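Local coordinates for protein probable enoyl-CoA hydratase/isomerase (Pseudomonas aeruginosa PAO1, PDB 5WYD) that probably acts as a crotonase-type enoyl-CoA hydratase/isomerase in the biosynthesis of a diffusible signal factor, at residues 63-77 against 111-124. The protein carries 1 engineered substitution. Sequence-based numbering, arbitrary orientation.
Sequences ALVVTGQGPKFFSAG and VSIAAINGYAMGGG. With PTD (pentanedial), chain G.
Phe74 plugs the turn where both segments leave the central mixed sheet of the crotonase fold. Its CG lies anti to the backbone N (chi1 167°), which swings the buried ring back toward the strand ends: CD1 comes 3.0 Å from Ala115 O, Ile116 CG1 sits over one face, and CD2 meets Ala120 CB at 3.7 Å. Upstream, parallel neighbours 63-68 and 111-116 share four backbone hydrogen bonds, from Leu64 N to Val111 O through Ala115 N to Val66 O; Val65 and Ile113 face helix 200-211. Thr67 OG1 donates to Ala115 O (3.0 Å). Asn117 reaches back to Gly68, whose N-H bonds weakly to OD1. Past the corner, Ser75 N donates a hydrogen bond to Tyr119 O and Ser75 O accepts one from Met121 N (3.1 Å); Ser75 CB presses unusually tightly on Gly124 CA (3.3 Å), and Gly77 CA approaches Gly123 N to 3.4 Å. Pro71 is exposed on the solvent side, where partly covered Phe73 and Tyr119 meet obliquely, centroids 5.5 Å apart. Lys72 and Phe73, with Arg179, line the pentanedial pocket. The paired backbone segments probably set up the oxyanion hole, as in relatives: one N-H just past Gly77, the other Gly123 N at the glycine-rich helix start.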
# COMPACT_ATOMS: atom_id res chain seq x y z
N ALA A 63 -30.26 11.11 -3.98
CA ALA A 63 -30.15 9.75 -4.49
C ALA A 63 -30.12 9.76 -6.01
O ALA A 63 -30.51 10.74 -6.64
CB ALA A 63 -31.30 8.85 -3.99
N LEU A 64 -29.57 8.70 -6.58
CA LEU A 64 -29.51 8.49 -8.03
C LEU A 64 -29.96 7.08 -8.39
O LEU A 64 -29.65 6.12 -7.68
CB LEU A 64 -28.09 8.75 -8.54
CG LEU A 64 -27.68 8.67 -10.00
CD1 LEU A 64 -26.35 9.35 -10.11
CD2 LEU A 64 -27.55 7.24 -10.52
N VAL A 65 -30.71 6.97 -9.49
CA VAL A 65 -31.16 5.70 -10.04
C VAL A 65 -30.85 5.69 -11.53
O VAL A 65 -30.95 6.73 -12.19
CB VAL A 65 -32.67 5.47 -9.78
CG1 VAL A 65 -33.16 4.17 -10.43
CG2 VAL A 65 -32.94 5.46 -8.27
N VAL A 66 -30.34 4.56 -12.01
CA VAL A 66 -30.10 4.33 -13.44
C VAL A 66 -30.75 3.02 -13.86
O VAL A 66 -30.53 1.98 -13.24
CB VAL A 66 -28.60 4.32 -13.78
CG1 VAL A 66 -28.01 5.67 -13.49
CG2 VAL A 66 -27.89 3.27 -12.96
N THR A 67 -31.51 3.07 -14.96
CA THR A 67 -32.19 1.88 -15.47
C THR A 67 -32.09 1.89 -16.99
O THR A 67 -31.87 2.94 -17.61
CB THR A 67 -33.67 1.83 -15.02
OG1 THR A 67 -34.22 0.53 -15.30
CG2 THR A 67 -34.48 2.85 -15.78
N GLY A 68 -32.24 0.72 -17.59
CA GLY A 68 -32.17 0.62 -19.03
C GLY A 68 -33.53 0.78 -19.69
O GLY A 68 -34.52 0.16 -19.28
N GLN A 69 -33.57 1.62 -20.72
CA GLN A 69 -34.80 1.83 -21.46
C GLN A 69 -35.34 0.50 -21.98
O GLN A 69 -34.59 -0.36 -22.46
CB GLN A 69 -34.54 2.81 -22.60
CG GLN A 69 -35.74 3.15 -23.41
CD GLN A 69 -35.77 2.36 -24.69
OE1 GLN A 69 -34.74 1.86 -25.16
NE2 GLN A 69 -36.95 2.23 -25.27
N GLY A 70 -36.65 0.32 -21.83
CA GLY A 70 -37.29 -0.89 -22.28
C GLY A 70 -37.07 -2.02 -21.30
O GLY A 70 -36.17 -2.01 -20.46
N PRO A 71 -37.95 -3.02 -21.38
CA PRO A 71 -37.84 -4.18 -20.48
C PRO A 71 -36.71 -5.12 -20.81
O PRO A 71 -36.30 -5.92 -19.96
CB PRO A 71 -39.20 -4.87 -20.65
CG PRO A 71 -39.61 -4.52 -22.03
CD PRO A 71 -39.08 -3.14 -22.31
N LYS A 72 -36.27 -5.13 -22.05
CA LYS A 72 -35.40 -6.21 -22.51
C LYS A 72 -33.94 -6.00 -22.10
O LYS A 72 -33.29 -6.96 -21.67
CB LYS A 72 -35.56 -6.34 -24.02
CG LYS A 72 -35.35 -7.73 -24.63
CD LYS A 72 -33.95 -8.29 -24.53
CE LYS A 72 -33.86 -9.56 -25.31
NZ LYS A 72 -33.75 -9.19 -26.72
N PHE A 73 -33.41 -4.79 -22.23
CA PHE A 73 -31.99 -4.52 -21.98
C PHE A 73 -31.80 -3.45 -20.92
O PHE A 73 -32.21 -2.31 -21.11
CB PHE A 73 -31.26 -4.06 -23.25
CG PHE A 73 -31.27 -5.07 -24.33
CD1 PHE A 73 -32.29 -5.11 -25.24
CD2 PHE A 73 -30.25 -5.98 -24.45
CE1 PHE A 73 -32.29 -6.04 -26.25
CE2 PHE A 73 -30.24 -6.92 -25.45
CZ PHE A 73 -31.26 -6.95 -26.35
N PHE A 74 -31.12 -3.80 -19.81
CA PHE A 74 -30.66 -2.75 -18.92
C PHE A 74 -29.55 -1.96 -19.60
O PHE A 74 -29.67 -0.74 -19.80
CB PHE A 74 -30.15 -3.36 -17.61
CG PHE A 74 -29.36 -2.40 -16.77
CD1 PHE A 74 -30.00 -1.58 -15.86
CD2 PHE A 74 -27.98 -2.29 -16.90
CE1 PHE A 74 -29.30 -0.68 -15.08
CE2 PHE A 74 -27.28 -1.37 -16.12
CZ PHE A 74 -27.94 -0.57 -15.22
N SER A 75 -28.49 -2.65 -20.01
CA SER A 75 -27.45 -2.01 -20.79
C SER A 75 -26.64 -3.08 -21.49
O SER A 75 -26.21 -4.06 -20.88
CB SER A 75 -26.55 -1.15 -19.91
OG SER A 75 -25.62 -0.44 -20.72
N ALA A 76 -26.38 -2.85 -22.78
CA ALA A 76 -25.64 -3.78 -23.60
C ALA A 76 -24.15 -3.50 -23.61
O ALA A 76 -23.40 -4.27 -24.22
CB ALA A 76 -26.14 -3.73 -25.05
N GLY A 77 -23.70 -2.44 -22.95
CA GLY A 77 -22.28 -2.19 -23.04
C GLY A 77 -21.92 -1.35 -24.25
O GLY A 77 -22.74 -0.61 -24.80
N VAL A 111 -26.10 8.47 -2.99
CA VAL A 111 -26.18 7.05 -3.29
C VAL A 111 -26.71 6.83 -4.71
O VAL A 111 -27.63 7.51 -5.17
CB VAL A 111 -27.06 6.33 -2.26
CG1 VAL A 111 -28.43 6.89 -2.31
CG2 VAL A 111 -27.10 4.85 -2.54
N SER A 112 -26.13 5.88 -5.40
CA SER A 112 -26.51 5.50 -6.74
C SER A 112 -27.09 4.10 -6.66
O SER A 112 -26.50 3.21 -6.03
CB SER A 112 -25.33 5.59 -7.71
OG SER A 112 -24.22 4.79 -7.32
N ILE A 113 -28.26 3.91 -7.23
CA ILE A 113 -28.93 2.62 -7.21
C ILE A 113 -29.07 2.20 -8.67
O ILE A 113 -29.56 2.98 -9.50
CB ILE A 113 -30.32 2.71 -6.54
CG1 ILE A 113 -30.25 3.37 -5.18
CG2 ILE A 113 -30.91 1.34 -6.33
CD1 ILE A 113 -31.59 3.55 -4.65
N ALA A 114 -28.66 0.98 -8.96
CA ALA A 114 -28.73 0.45 -10.31
C ALA A 114 -29.94 -0.46 -10.40
O ALA A 114 -30.00 -1.48 -9.72
CB ALA A 114 -27.47 -0.34 -10.63
N ALA A 115 -30.90 -0.10 -11.25
CA ALA A 115 -32.11 -0.88 -11.44
C ALA A 115 -32.00 -1.64 -12.75
O ALA A 115 -32.17 -1.06 -13.83
CB ALA A 115 -33.33 0.05 -11.45
N ILE A 116 -31.84 -2.95 -12.65
CA ILE A 116 -31.60 -3.81 -13.80
C ILE A 116 -32.93 -4.34 -14.30
O ILE A 116 -33.49 -5.30 -13.77
CB ILE A 116 -30.64 -4.94 -13.44
CG1 ILE A 116 -29.36 -4.36 -12.84
CG2 ILE A 116 -30.38 -5.80 -14.67
CD1 ILE A 116 -28.35 -5.39 -12.40
N ASN A 117 -33.45 -3.73 -15.35
CA ASN A 117 -34.69 -4.19 -15.93
C ASN A 117 -34.47 -5.08 -17.14
O ASN A 117 -35.42 -5.70 -17.60
CB ASN A 117 -35.60 -3.00 -16.26
CG ASN A 117 -34.97 -2.01 -17.21
OD1 ASN A 117 -33.76 -2.03 -17.44
ND2 ASN A 117 -35.80 -1.15 -17.80
N GLY A 118 -33.24 -5.19 -17.64
CA GLY A 118 -32.97 -5.97 -18.83
C GLY A 118 -31.60 -6.62 -18.83
O GLY A 118 -30.94 -6.69 -17.79
N TYR A 119 -31.19 -7.15 -20.00
CA TYR A 119 -29.85 -7.73 -20.10
C TYR A 119 -28.83 -6.68 -19.77
O TYR A 119 -28.85 -5.59 -20.34
CB TYR A 119 -29.52 -8.25 -21.50
CG TYR A 119 -30.23 -9.47 -21.88
CD1 TYR A 119 -31.56 -9.41 -22.16
CD2 TYR A 119 -29.59 -10.69 -21.97
CE1 TYR A 119 -32.24 -10.50 -22.50
CE2 TYR A 119 -30.28 -11.81 -22.32
CZ TYR A 119 -31.62 -11.69 -22.59
OH TYR A 119 -32.36 -12.79 -22.94
N ALA A 120 -27.93 -7.03 -18.86
CA ALA A 120 -26.80 -6.19 -18.51
C ALA A 120 -25.55 -7.00 -18.81
O ALA A 120 -25.18 -7.90 -18.05
CB ALA A 120 -26.84 -5.77 -17.05
N MET A 121 -24.85 -6.63 -19.86
CA MET A 121 -23.65 -7.37 -20.21
C MET A 121 -22.58 -6.38 -20.64
O MET A 121 -22.88 -5.25 -21.03
CB MET A 121 -23.95 -8.44 -21.26
CG MET A 121 -25.07 -9.42 -20.83
SD MET A 121 -25.43 -10.66 -22.08
CE MET A 121 -23.88 -11.55 -22.09
N GLY A 122 -21.34 -6.81 -20.48
CA GLY A 122 -20.18 -6.00 -20.82
C GLY A 122 -20.17 -4.69 -20.07
O GLY A 122 -20.25 -4.65 -18.83
N GLY A 123 -20.11 -3.59 -20.83
CA GLY A 123 -20.07 -2.27 -20.21
C GLY A 123 -21.27 -2.05 -19.33
O GLY A 123 -21.16 -1.44 -18.26
N GLY A 124 -22.42 -2.59 -19.73
CA GLY A 124 -23.62 -2.42 -18.93
C GLY A 124 -23.44 -2.99 -17.54
O GLY A 124 -23.80 -2.36 -16.55
C1 PTD G . -27.58 -13.08 -26.42
C2 PTD G . -28.11 -11.90 -27.24
C3 PTD G . -29.58 -12.22 -27.56
C4 PTD G . -30.11 -11.23 -28.57
C5 PTD G . -31.64 -11.06 -28.43
O1 PTD G . -27.61 -14.16 -26.92
O5 PTD G . -32.10 -10.12 -27.83